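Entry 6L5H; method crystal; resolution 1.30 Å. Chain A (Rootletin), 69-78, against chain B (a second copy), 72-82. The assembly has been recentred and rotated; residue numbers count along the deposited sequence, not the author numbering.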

# COMPACT_ATOMS: atom_id res chain seq x y z
N GLY A 69 8.81 -23.00 -28.14
CA GLY A 69 8.18 -23.98 -29.01
C GLY A 69 8.16 -23.53 -30.46
O GLY A 69 8.43 -24.33 -31.37
N LEU A 70 7.82 -22.26 -30.70
CA LEU A 70 7.82 -21.77 -32.08
C LEU A 70 9.21 -21.84 -32.70
O LEU A 70 9.36 -22.17 -33.88
CB LEU A 70 7.30 -20.33 -32.12
CG LEU A 70 5.80 -20.21 -31.82
CD1 LEU A 70 5.46 -18.77 -31.46
CD2 LEU A 70 4.99 -20.69 -33.02
N ARG A 71 10.25 -21.54 -31.91
CA ARG A 71 11.60 -21.62 -32.45
C ARG A 71 11.96 -23.05 -32.83
O ARG A 71 12.52 -23.30 -33.90
CB ARG A 71 12.61 -21.04 -31.44
CG ARG A 71 14.02 -20.92 -32.05
CD ARG A 71 15.08 -20.37 -31.10
NE ARG A 71 14.74 -19.10 -30.47
CZ ARG A 71 14.90 -17.89 -31.03
NH1 ARG A 71 15.36 -17.78 -32.27
NH2 ARG A 71 14.58 -16.79 -30.36
N ARG A 72 11.60 -24.02 -31.97
CA ARG A 72 11.83 -25.42 -32.32
C ARG A 72 11.08 -25.82 -33.60
O ARG A 72 11.63 -26.51 -34.47
CB ARG A 72 11.40 -26.34 -31.18
CG ARG A 72 12.38 -26.37 -30.03
CD ARG A 72 12.01 -27.44 -29.01
NE ARG A 72 10.64 -27.31 -28.52
CZ ARG A 72 10.29 -26.63 -27.43
NH1 ARG A 72 11.21 -26.00 -26.69
NH2 ARG A 72 9.01 -26.58 -27.06
N GLU A 73 9.82 -25.39 -33.71
CA GLU A 73 9.03 -25.79 -34.88
C GLU A 73 9.49 -25.10 -36.15
O GLU A 73 9.40 -25.68 -37.24
CB GLU A 73 7.55 -25.52 -34.63
CG GLU A 73 6.93 -26.39 -33.52
CD GLU A 73 7.13 -27.89 -33.73
OE1 GLU A 73 7.18 -28.35 -34.90
OE2 GLU A 73 7.21 -28.63 -32.74
N LEU A 74 10.00 -23.86 -36.04
CA LEU A 74 10.60 -23.20 -37.20
C LEU A 74 11.83 -23.96 -37.68
O LEU A 74 11.98 -24.22 -38.88
CB LEU A 74 10.96 -21.76 -36.84
CG LEU A 74 11.78 -20.98 -37.87
CD1 LEU A 74 11.00 -20.84 -39.17
CD2 LEU A 74 12.18 -19.61 -37.31
N LEU A 75 12.69 -24.38 -36.74
CA LEU A 75 13.86 -25.17 -37.11
C LEU A 75 13.45 -26.47 -37.79
O LEU A 75 14.06 -26.89 -38.79
CB LEU A 75 14.69 -25.46 -35.86
CG LEU A 75 15.97 -26.27 -35.98
CD1 LEU A 75 17.06 -25.40 -36.59
CD2 LEU A 75 16.37 -26.82 -34.61
N GLU A 76 12.40 -27.12 -37.27
CA GLU A 76 11.96 -28.39 -37.83
C GLU A 76 11.34 -28.23 -39.22
O GLU A 76 11.55 -29.07 -40.11
CB GLU A 76 10.98 -29.05 -36.85
CG GLU A 76 10.27 -30.30 -37.35
CD GLU A 76 11.21 -31.42 -37.77
OE1 GLU A 76 12.40 -31.39 -37.39
OE2 GLU A 76 10.74 -32.34 -38.46
N ALA A 77 10.57 -27.16 -39.43
CA ALA A 77 10.00 -26.90 -40.75
C ALA A 77 11.10 -26.62 -41.78
O ALA A 77 11.03 -27.08 -42.93
CB ALA A 77 9.03 -25.72 -40.67
N GLN A 78 12.16 -25.90 -41.36
CA GLN A 78 13.31 -25.71 -42.24
C GLN A 78 13.99 -27.03 -42.57
O GLN A 78 14.46 -27.24 -43.71
CB GLN A 78 14.32 -24.77 -41.59
CG GLN A 78 13.84 -23.35 -41.48
CD GLN A 78 14.78 -22.51 -40.66
OE1 GLN A 78 15.61 -23.03 -39.91
NE2 GLN A 78 14.68 -21.20 -40.80
N ARG B 72 5.29 -15.68 -37.06
CA ARG B 72 5.30 -15.27 -38.47
C ARG B 72 6.20 -16.18 -39.30
O ARG B 72 5.82 -16.65 -40.38
CB ARG B 72 5.80 -13.83 -38.56
CG ARG B 72 5.99 -13.34 -39.97
CD ARG B 72 6.68 -11.97 -39.96
NE ARG B 72 8.10 -12.07 -39.62
CZ ARG B 72 8.71 -11.43 -38.63
NH1 ARG B 72 8.04 -10.63 -37.81
NH2 ARG B 72 10.01 -11.63 -38.46
N GLU B 73 7.43 -16.38 -38.82
CA GLU B 73 8.40 -17.13 -39.62
C GLU B 73 8.02 -18.60 -39.74
O GLU B 73 8.24 -19.22 -40.79
CB GLU B 73 9.81 -16.97 -39.05
CG GLU B 73 10.38 -15.53 -39.14
CD GLU B 73 10.39 -14.95 -40.54
OE1 GLU B 73 10.50 -15.73 -41.53
OE2 GLU B 73 10.31 -13.70 -40.69
N LEU B 74 7.43 -19.18 -38.69
CA LEU B 74 6.94 -20.55 -38.81
C LEU B 74 5.86 -20.64 -39.88
O LEU B 74 5.87 -21.58 -40.69
CB LEU B 74 6.38 -21.04 -37.47
CG LEU B 74 5.74 -22.43 -37.54
CD1 LEU B 74 6.74 -23.47 -38.03
CD2 LEU B 74 5.20 -22.82 -36.19
N LEU B 75 4.94 -19.69 -39.90
CA LEU B 75 3.88 -19.76 -40.92
C LEU B 75 4.47 -19.64 -42.33
O LEU B 75 4.03 -20.35 -43.26
CB LEU B 75 2.82 -18.68 -40.63
CG LEU B 75 1.98 -18.99 -39.38
CD1 LEU B 75 1.30 -17.75 -38.83
CD2 LEU B 75 0.93 -20.09 -39.63
N GLU B 76 5.49 -18.79 -42.51
CA GLU B 76 6.13 -18.69 -43.82
C GLU B 76 6.86 -19.97 -44.20
O GLU B 76 6.83 -20.41 -45.37
CB GLU B 76 7.11 -17.51 -43.85
CG GLU B 76 6.51 -16.16 -44.19
CD GLU B 76 5.77 -16.15 -45.53
OE1 GLU B 76 6.19 -16.84 -46.50
OE2 GLU B 76 4.75 -15.42 -45.61
N ALA B 77 7.57 -20.58 -43.24
CA ALA B 77 8.23 -21.86 -43.51
C ALA B 77 7.21 -22.93 -43.89
O ALA B 77 7.47 -23.76 -44.77
CB ALA B 77 9.04 -22.29 -42.29
N GLN B 78 6.06 -22.93 -43.23
CA GLN B 78 5.03 -23.91 -43.58
C GLN B 78 4.47 -23.65 -44.97
O GLN B 78 4.15 -24.60 -45.70
CB GLN B 78 3.92 -23.90 -42.52
CG GLN B 78 4.37 -24.53 -41.21
CD GLN B 78 3.37 -24.38 -40.08
OE1 GLN B 78 2.65 -23.38 -39.99
NE2 GLN B 78 3.33 -25.37 -39.20
N ARG B 79 4.37 -22.37 -45.37
CA ARG B 79 4.00 -22.06 -46.75
C ARG B 79 4.98 -22.70 -47.73
O ARG B 79 4.57 -23.35 -48.69
CB ARG B 79 3.94 -20.55 -46.96
CG ARG B 79 3.38 -20.16 -48.33
CD ARG B 79 3.70 -18.72 -48.69
NE ARG B 79 3.43 -17.79 -47.60
CZ ARG B 79 2.23 -17.29 -47.32
NH1 ARG B 79 1.17 -17.63 -48.04
NH2 ARG B 79 2.09 -16.44 -46.30
N LYS B 80 6.28 -22.52 -47.48
CA LYS B 80 7.28 -23.10 -48.39
C LYS B 80 7.15 -24.61 -48.45
O LYS B 80 7.37 -25.22 -49.52
CB LYS B 80 8.69 -22.73 -47.95
CG LYS B 80 9.09 -21.32 -48.23
CD LYS B 80 10.54 -21.11 -47.80
CE LYS B 80 10.99 -19.70 -48.07
NZ LYS B 80 10.33 -18.71 -47.19
N LEU B 81 6.87 -25.25 -47.32
CA LEU B 81 6.68 -26.70 -47.32
C LEU B 81 5.50 -27.10 -48.20
O LEU B 81 5.58 -28.10 -48.92
CB LEU B 81 6.48 -27.21 -45.89
CG LEU B 81 7.76 -27.60 -45.17
CD1 LEU B 81 7.48 -27.90 -43.70
CD2 LEU B 81 8.42 -28.80 -45.85
N ARG B 82 4.40 -26.34 -48.15
CA ARG B 82 3.26 -26.66 -49.00
C ARG B 82 3.59 -26.49 -50.47
O ARG B 82 3.24 -27.35 -51.29
CB ARG B 82 2.06 -25.80 -48.63
CG ARG B 82 1.43 -26.18 -47.34
CD ARG B 82 0.18 -25.38 -47.07
NE ARG B 82 0.19 -24.99 -45.67
CZ ARG B 82 0.48 -23.77 -45.23
NH1 ARG B 82 0.75 -22.79 -46.09
NH2 ARG B 82 0.47 -23.53 -43.94
O HOH W 1 10.21 -24.72 -44.48

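Two helices of Rootletin, one from each copy, run side by side in the same general direction, their axes 9.0 Å apart at closest approach and inclined by 21°. The copies are in register: L74(A) lies across from L74(B), with only 4.8 Å between their CA atoms, and A77(A) across from A77(B), with 6.0 Å between theirs. Backbones can come this close only where little bulk stands between them, and the way the leucines and alanines are arranged meets that demand.

The clearest bump and hollow is made by L74(B). Its CA-to-CB bond points sideways to the other helix, but with chi1 in t and chi2 in p the end of the side chain swings inward and drops into a hole bounded by L70(A), E73(A), L74(A) and A77(A). These four are spaced along one face of the helix at i, i+3, i+4 and i+7, the diamond that a regular helix naturally offers a knob. The leucine fills it with both methyls: CD2 of L74(B) meets CD2 of L70(A) at 3.8 Å, while CD1 of L74(B) lies 3.5 Å from the backbone O of E73(A) and 3.8 Å from the backbone N of L74(A). The floor of the hollow is thus partly main chain. Its N-H and C=O groups are engaged in the helix's own hydrogen bonds, L74(A) N to L70(A) O and A77(A) N to E73(A) O, so a methyl can rest on them without stranding a polar group.

L74(A) adopts the same rotamer and makes related contacts in the other direction, its CD1 lying 3.6 Å from O of E73(B) and 4.0 Å from CB of A77(B). The two glutamates border these leucines. Each E73 points its CA-to-CB bond toward the partner and then, with chi1 and chi2 both m, leads its carboxylate away. The aliphatic root thereby covers leucine, as when CB of E73(A) approaches CD2 of L74(B) at 3.9 Å, while the charge stays clear of the apolar seam. On chain B that carboxylate forms a salt bridge within its own helix, OE2 of E73(B) to NE of R72(B) at 2.9 Å.

One turn on, the small residues meet. A77(A) CB and A77(B) CB touch at 3.8 Å, both pointing toward the opposing helix, and a methyl is enough to fill the gap. A77(A) is buried, and L81(B) packs beside it, its CD1 3.7 Å from O of A77(A) and 4.0 Å from CB of A77(A).

No direct hydrogen bond crosses between the stretches, so shape and apolar contact do most of the work over a modest 373 Å² of buried surface. A single water adds a polar bridge, donating to O of A77(B) at 2.9 Å and, more weakly, to O of A77(A) at 2.9 Å.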